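Local structure of arfgap-like finger domain containing protein (Cryptosporidium parvum Iowa II, 2OWA) at residues A[98-101]-A[102-106]; A[128-131]-A[132-135]. The protein probably stimulates GTP hydrolysis by ADP-ribosylation factor (Arf) through its zinc-finger ArfGAP domain, the part of the longer protein described here. All blocks are in the same frame, centred on the assembly; numbering follows the deposited sequence.

Contact 1. Residues A[98-101]-A[102-106]; sequences GRAR and NYFKQ
Ala100 and Phe104 meet on the buried side of helix 97-107. The Phe104 N-H points almost straight at Ala100 O, with an N...O distance of 2.8 Å and an N-H...O angle of 174°. Phe104 CG lies beside its own backbone N (chi1 -72°). This turns the ring back along the helix, and Phe104 CD2 comes to 3.3 Å from Ala100 O, which the ring meets obliquely. Ala100 CB is a lesser contact, 4.4 Å from Phe104 CD2. Phe40 packs against both residues, and Tyr119 meets the Phe104 ring. The Phe104 N to Ala100 O bond belongs to a run of i to i+4 bonds in this helix of the ArfGAP domain. The next bond in the run goes from Lys105 N to Arg101 O, and Lys105 CG folds over the same oxygen at 3.2 Å. Arg101 itself extends away to a salt bridge with Glu35.

The other side is polar and open to solvent. Asn102 is exposed there, and both polar atoms of its amide are used. Gln106 NE2 donates to Asn102 OD1 at 3.0 Å, in the plane of the Gln106 amide but tilted 30° from the carbonyl plane of Asn102. Asn102 ND2 donates to a water at 2.6 Å. That water in turn donates to Arg99 O, which also accepts the backbone N-H of Tyr103.

Contact 2. Residues A[128-131]-A[132-135]; sequences YKQI and LDSE
Tyr128 to Glu135 form two successive turns of helix 123-135. Four backbone hydrogen bonds join residues 128-131 to residues 132-135, each from residue i+4 back to residue i. Their N...O distances stay within a narrow range. Asp133 N is 3.0 Å from Lys129 O. Leu132 N is 3.1 Å from Tyr128 O.

The apolar part of the contact is Tyr128 with Leu132, one turn apart. Tyr128 CG is anti to the backbone N (chi1 -176°), which swings the ring outward and forward and brings its far end nearer Leu132. Leu132 CG sits over one face of that ring. The Leu132 methyls reach different atoms of the tyrosine. Leu132 CD1 is 3.9 Å from Tyr128 CE2, while Leu132 CD2 lies 3.8 Å from Tyr128 OH. Both residues are buried.

This is the inner face of the C-terminal helix of the modelled ArfGAP domain. Leu132 packs on Arg91 and Ile94 of helix 86-94, and Tyr128 meets helix 97-107.

Asp133, Ser134 and Glu135 carry the polar side of the contact. Asp133 CG stands beside its own backbone N (chi1 -71°), and from there the carboxylate folds back over the preceding turn. Asp133 OD1 comes to 3.1 Å from Lys129 O. Both are acceptors, and Arg91 serves both: its NH1 makes a salt bridge with Asp133 OD1 and its NH2 donates to Lys129 O. Lys129 NZ is 6.2 Å from Asp133 OD2, with no direct contact, though the opposite charges may attract weakly. Ser134 OG is hydrogen-bonded to Glu138 OE1. Glu135 CG leans on Ile131 O at 3.2 Å.

Contact 1 and contact 2 lie on two helices that pack against each other, with centres about 13 Å apart. Tyr128 of contact 2 sits at the interface. Its ring meets Tyr103 at about 35° between planes and Phe104 at about 55°, neither a parallel stack. Tyr128 CD1 lies 3.3 Å from Tyr103 CG. A salt bridge from Arg99 NH1 to Glu135 OE2, 2.9 Å long, ties the helices. Arg99 NH1 also donates to Ile94 O. The zinc site of Cys39, Cys42, Cys59 and Cys62 is nearer contact 1. The Arg101 side chain is about 6 Å from that of Cys39 and about 9 Å from the zinc ion. Contact 2 lies away from this site.

Contact 1. Residues A[98-101]-A[102-106]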
ATOM      1  N   GLY A  98      -0.307   9.563   0.912  1.00 17.48           N
ATOM      2  CA  GLY A  98       0.418  10.829   0.993  1.00 18.68           C
ATOM      3  C   GLY A  98       1.952  10.757   0.973  1.00 18.78           C
ATOM      4  O   GLY A  98       2.616  11.445   0.180  1.00 18.55           O
ATOM      5  N   ARG A  99       2.538   9.959   1.859  1.00 18.23           N
ATOM      6  CA  ARG A  99       3.987   9.757   1.823  1.00 18.36           C
ATOM      7  C   ARG A  99       4.527   9.264   0.448  1.00 18.14           C
ATOM      8  O   ARG A  99       5.578   9.747  -0.020  1.00 17.07           O
ATOM      9  CB  ARG A  99       4.389   8.765   2.913  1.00 18.58           C
ATOM     10  CG  ARG A  99       5.882   8.681   3.104  1.00 18.71           C
ATOM     11  CD  ARG A  99       6.228   7.849   4.282  1.00 20.35           C
ATOM     12  NE  ARG A  99       7.611   8.086   4.703  1.00 20.40           N
ATOM     13  CZ  ARG A  99       8.178   7.502   5.763  1.00 19.73           C
ATOM     14  NH1 ARG A  99       7.481   6.669   6.533  1.00 13.61           N
ATOM     15  NH2 ARG A  99       9.445   7.776   6.062  1.00 17.89           N
ATOM     16  N   ALA A 100       3.825   8.292  -0.150  1.00 16.77           N
ATOM     17  CA  ALA A 100       4.176   7.740  -1.469  1.00 18.16           C
ATOM     18  C   ALA A 100       4.049   8.780  -2.616  1.00 19.29           C
ATOM     19  O   ALA A 100       4.996   8.948  -3.406  1.00 19.49           O
ATOM     20  CB  ALA A 100       3.358   6.458  -1.784  1.00 16.35           C
ATOM     21  N   ARG A 101       2.916   9.491  -2.668  1.00 20.00           N
ATOM     22  CA  ARG A 101       2.710  10.593  -3.618  1.00 21.47           C
ATOM     23  C   ARG A 101       3.845  11.602  -3.443  1.00 21.28           C
ATOM     24  O   ARG A 101       4.420  12.045  -4.416  1.00 20.77           O
ATOM     25  CB  ARG A 101       1.364  11.316  -3.391  1.00 21.70           C
ATOM     26  CG  ARG A 101       0.214  10.764  -4.210  1.00 25.48           C
ATOM     27  CD  ARG A 101      -1.136  11.212  -3.609  1.00 28.10           C
ATOM     28  NE  ARG A 101      -2.235  10.369  -4.046  1.00 26.04           N
ATOM     29  CZ  ARG A 101      -3.315  10.135  -3.308  1.00 29.02           C
ATOM     30  NH1 ARG A 101      -3.411  10.710  -2.111  1.00 24.92           N
ATOM     31  NH2 ARG A 101      -4.294   9.334  -3.761  1.00 28.56           N
ATOM     32  N   ASN A 102       4.196  11.903  -2.202  1.00 21.00           N
ATOM     33  CA  ASN A 102       5.224  12.895  -1.958  1.00 22.44           C
ATOM     34  C   ASN A 102       6.556  12.422  -2.515  1.00 22.03           C
ATOM     35  O   ASN A 102       7.228  13.169  -3.213  1.00 22.46           O
ATOM     36  CB  ASN A 102       5.349  13.265  -0.455  1.00 21.85           C
ATOM     37  CG  ASN A 102       6.605  14.124  -0.164  1.00 24.89           C
ATOM     38  OD1 ASN A 102       6.802  15.166  -0.772  1.00 27.54           O
ATOM     39  ND2 ASN A 102       7.448  13.671   0.753  1.00 23.74           N
ATOM     40  N   TYR A 103       6.932  11.176  -2.197  1.00 21.41           N
ATOM     41  CA  TYR A 103       8.170  10.625  -2.684  1.00 21.88           C
ATOM     42  C   TYR A 103       8.226  10.580  -4.227  1.00 21.13           C
ATOM     43  O   TYR A 103       9.189  11.073  -4.827  1.00 20.49           O
ATOM     44  CB  TYR A 103       8.420   9.238  -2.093  1.00 22.19           C
ATOM     45  CG  TYR A 103       9.644   8.556  -2.667  1.00 22.69           C
ATOM     46  CD1 TYR A 103      10.906   8.822  -2.159  1.00 21.81           C
ATOM     47  CD2 TYR A 103       9.534   7.666  -3.750  1.00 21.21           C
ATOM     48  CE1 TYR A 103      12.019   8.209  -2.670  1.00 24.55           C
ATOM     49  CE2 TYR A 103      10.654   7.046  -4.268  1.00 22.99           C
ATOM     50  CZ  TYR A 103      11.884   7.333  -3.727  1.00 23.10           C
ATOM     51  OH  TYR A 103      12.991   6.742  -4.222  1.00 27.11           O
ATOM     52  N   PHE A 104       7.204   9.992  -4.830  1.00 20.75           N
ATOM     53  CA  PHE A 104       7.139   9.812  -6.299  1.00 22.61           C
ATOM     54  C   PHE A 104       7.057  11.119  -7.101  1.00 23.31           C
ATOM     55  O   PHE A 104       7.757  11.248  -8.098  1.00 23.30           O
ATOM     56  CB  PHE A 104       6.070   8.770  -6.726  1.00 22.08           C
ATOM     57  CG  PHE A 104       6.463   7.340  -6.400  1.00 22.18           C
ATOM     58  CD1 PHE A 104       7.621   6.783  -6.954  1.00 22.84           C
ATOM     59  CD2 PHE A 104       5.677   6.555  -5.531  1.00 22.10           C
ATOM     60  CE1 PHE A 104       8.017   5.464  -6.637  1.00 20.12           C
ATOM     61  CE2 PHE A 104       6.028   5.248  -5.212  1.00 21.10           C
ATOM     62  CZ  PHE A 104       7.221   4.693  -5.758  1.00 22.53           C
ATOM     63  N   LYS A 105       6.257  12.091  -6.655  1.00 23.37           N
ATOM     64  CA  LYS A 105       6.230  13.390  -7.332  1.00 24.61           C
ATOM     65  C   LYS A 105       7.625  14.037  -7.325  1.00 24.23           C
ATOM     66  O   LYS A 105       7.943  14.742  -8.259  1.00 22.53           O
ATOM     67  CB  LYS A 105       5.215  14.371  -6.722  1.00 25.52           C
ATOM     68  CG  LYS A 105       3.726  13.972  -6.820  1.00 26.21           C
ATOM     69  CD  LYS A 105       2.848  15.066  -6.168  1.00 27.09           C
ATOM     70  CE  LYS A 105       1.332  14.799  -6.320  1.00 32.44           C
ATOM     71  NZ  LYS A 105       0.837  14.539  -7.755  1.00 36.28           N
ATOM     72  N   GLN A 106       8.423  13.830  -6.264  1.00 24.09           N
ATOM     73  CA  GLN A 106       9.814  14.339  -6.242  1.00 25.20           C
ATOM     74  C   GLN A 106      10.754  13.565  -7.169  1.00 24.82           C
ATOM     75  O   GLN A 106      11.499  14.172  -7.951  1.00 26.00           O
ATOM     76  CB  GLN A 106      10.409  14.381  -4.816  1.00 25.28           C
ATOM     77  CG  GLN A 106       9.512  15.048  -3.761  1.00 29.48           C
ATOM     78  CD  GLN A 106      10.287  15.813  -2.670  1.00 34.86           C
ATOM     79  OE1 GLN A 106      11.462  16.196  -2.863  1.00 35.63           O
ATOM     80  NE2 GLN A 106       9.622  16.048  -1.518  1.00 33.82           N
TER
HETATM   81  O   HOH W   1       7.596  11.033   0.927  1.00 24.04           O

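Contact 2. Residues A[128-131]-A[132-135]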
ATOM      1  N   TYR A 128      12.012   3.279  -2.854  1.00 21.28           N
ATOM      2  CA  TYR A 128      10.959   3.640  -1.870  1.00 21.32           C
ATOM      3  C   TYR A 128      10.546   2.443  -0.998  1.00 21.88           C
ATOM      4  O   TYR A 128      10.331   2.606   0.199  1.00 22.09           O
ATOM      5  CB  TYR A 128       9.758   4.293  -2.562  1.00 19.94           C
ATOM      6  CG  TYR A 128       8.694   4.763  -1.615  1.00 20.12           C
ATOM      7  CD1 TYR A 128       8.896   5.906  -0.812  1.00 18.92           C
ATOM      8  CD2 TYR A 128       7.517   4.041  -1.473  1.00 17.27           C
ATOM      9  CE1 TYR A 128       7.917   6.328   0.080  1.00 21.13           C
ATOM     10  CE2 TYR A 128       6.531   4.449  -0.577  1.00 19.22           C
ATOM     11  CZ  TYR A 128       6.735   5.585   0.180  1.00 18.79           C
ATOM     12  OH  TYR A 128       5.773   5.967   1.054  1.00 19.51           O
ATOM     13  N   LYS A 129      10.413   1.262  -1.603  1.00 22.44           N
ATOM     14  CA  LYS A 129      10.106   0.018  -0.892  1.00 23.13           C
ATOM     15  C   LYS A 129      11.160  -0.239   0.231  1.00 23.25           C
ATOM     16  O   LYS A 129      10.805  -0.601   1.353  1.00 22.20           O
ATOM     17  CB  LYS A 129      10.083  -1.140  -1.899  1.00 23.51           C
ATOM     18  CG  LYS A 129       9.261  -2.387  -1.558  1.00 26.55           C
ATOM     19  CD  LYS A 129      10.125  -3.630  -1.295  1.00 30.32           C
ATOM     20  CE  LYS A 129       9.301  -4.945  -1.429  1.00 31.64           C
ATOM     21  NZ  LYS A 129       9.164  -5.510  -2.855  1.00 36.15           N
ATOM     22  N   GLN A 130      12.435  -0.000  -0.090  1.00 22.50           N
ATOM     23  CA  GLN A 130      13.542  -0.080   0.866  1.00 23.62           C
ATOM     24  C   GLN A 130      13.536   0.979   1.945  1.00 22.08           C
ATOM     25  O   GLN A 130      13.992   0.702   3.029  1.00 22.02           O
ATOM     26  CB  GLN A 130      14.905  -0.041   0.149  1.00 23.17           C
ATOM     27  CG  GLN A 130      15.274  -1.368  -0.486  1.00 25.48           C
ATOM     28  CD  GLN A 130      16.702  -1.384  -1.052  1.00 25.93           C
ATOM     29  OE1 GLN A 130      16.970  -2.050  -2.037  1.00 32.10           O
ATOM     30  NE2 GLN A 130      17.609  -0.629  -0.431  1.00 33.31           N
ATOM     31  N   ILE A 131      13.069   2.190   1.644  1.00 22.27           N
ATOM     32  CA  ILE A 131      12.892   3.254   2.660  1.00 22.40           C
ATOM     33  C   ILE A 131      11.885   2.786   3.713  1.00 22.33           C
ATOM     34  O   ILE A 131      12.082   2.962   4.931  1.00 21.96           O
ATOM     35  CB  ILE A 131      12.423   4.618   2.028  1.00 22.96           C
ATOM     36  CG1 ILE A 131      13.523   5.218   1.124  1.00 25.01           C
ATOM     37  CG2 ILE A 131      11.995   5.635   3.102  1.00 22.79           C
ATOM     38  CD1 ILE A 131      13.006   6.302   0.172  1.00 22.43           C
ATOM     39  N   LEU A 132      10.806   2.173   3.240  1.00 21.34           N
ATOM     40  CA  LEU A 132       9.807   1.654   4.147  1.00 21.49           C
ATOM     41  C   LEU A 132      10.325   0.472   4.964  1.00 22.06           C
ATOM     42  O   LEU A 132      10.036   0.407   6.152  1.00 21.26           O
ATOM     43  CB  LEU A 132       8.547   1.270   3.394  1.00 21.59           C
ATOM     44  CG  LEU A 132       7.732   2.382   2.708  1.00 22.31           C
ATOM     45  CD1 LEU A 132       6.467   1.678   2.177  1.00 23.10           C
ATOM     46  CD2 LEU A 132       7.368   3.607   3.617  1.00 21.92           C
ATOM     47  N   ASP A 133      11.090  -0.435   4.324  1.00 22.60           N
ATOM     48  CA  ASP A 133      11.692  -1.607   4.995  1.00 24.19           C
ATOM     49  C   ASP A 133      12.595  -1.149   6.133  1.00 24.23           C
ATOM     50  O   ASP A 133      12.591  -1.720   7.229  1.00 24.70           O
ATOM     51  CB  ASP A 133      12.589  -2.405   4.028  1.00 24.01           C
ATOM     52  CG  ASP A 133      11.831  -3.138   2.976  1.00 27.40           C
ATOM     53  OD1 ASP A 133      10.568  -3.201   3.062  1.00 29.13           O
ATOM     54  OD2 ASP A 133      12.518  -3.692   2.062  1.00 29.11           O
ATOM     55  N   SER A 134      13.394  -0.138   5.830  1.00 24.65           N
ATOM     56  CA  SER A 134      14.285   0.464   6.780  1.00 26.54           C
ATOM     57  C   SER A 134      13.535   1.099   7.974  1.00 27.24           C
ATOM     58  O   SER A 134      13.976   0.978   9.111  1.00 27.72           O
ATOM     59  CB  SER A 134      15.115   1.494   6.062  1.00 26.82           C
ATOM     60  OG  SER A 134      16.312   1.673   6.751  1.00 31.85           O
ATOM     61  N   GLU A 135      12.397   1.739   7.722  1.00 27.63           N
ATOM     62  CA  GLU A 135      11.555   2.301   8.800  1.00 29.11           C
ATOM     63  C   GLU A 135      11.011   1.264   9.772  1.00 30.04           C
ATOM     64  O   GLU A 135      10.925   1.527  10.965  1.00 30.19           O
ATOM     65  CB  GLU A 135      10.362   3.038   8.218  1.00 29.38           C
ATOM     66  CG  GLU A 135      10.702   4.308   7.535  1.00 30.35           C
ATOM     67  CD  GLU A 135      10.625   5.450   8.489  1.00 34.24           C
ATOM     68  OE1 GLU A 135      11.627   5.677   9.210  1.00 34.30           O
ATOM     69  OE2 GLU A 135       9.554   6.101   8.522  1.00 33.99           O
TER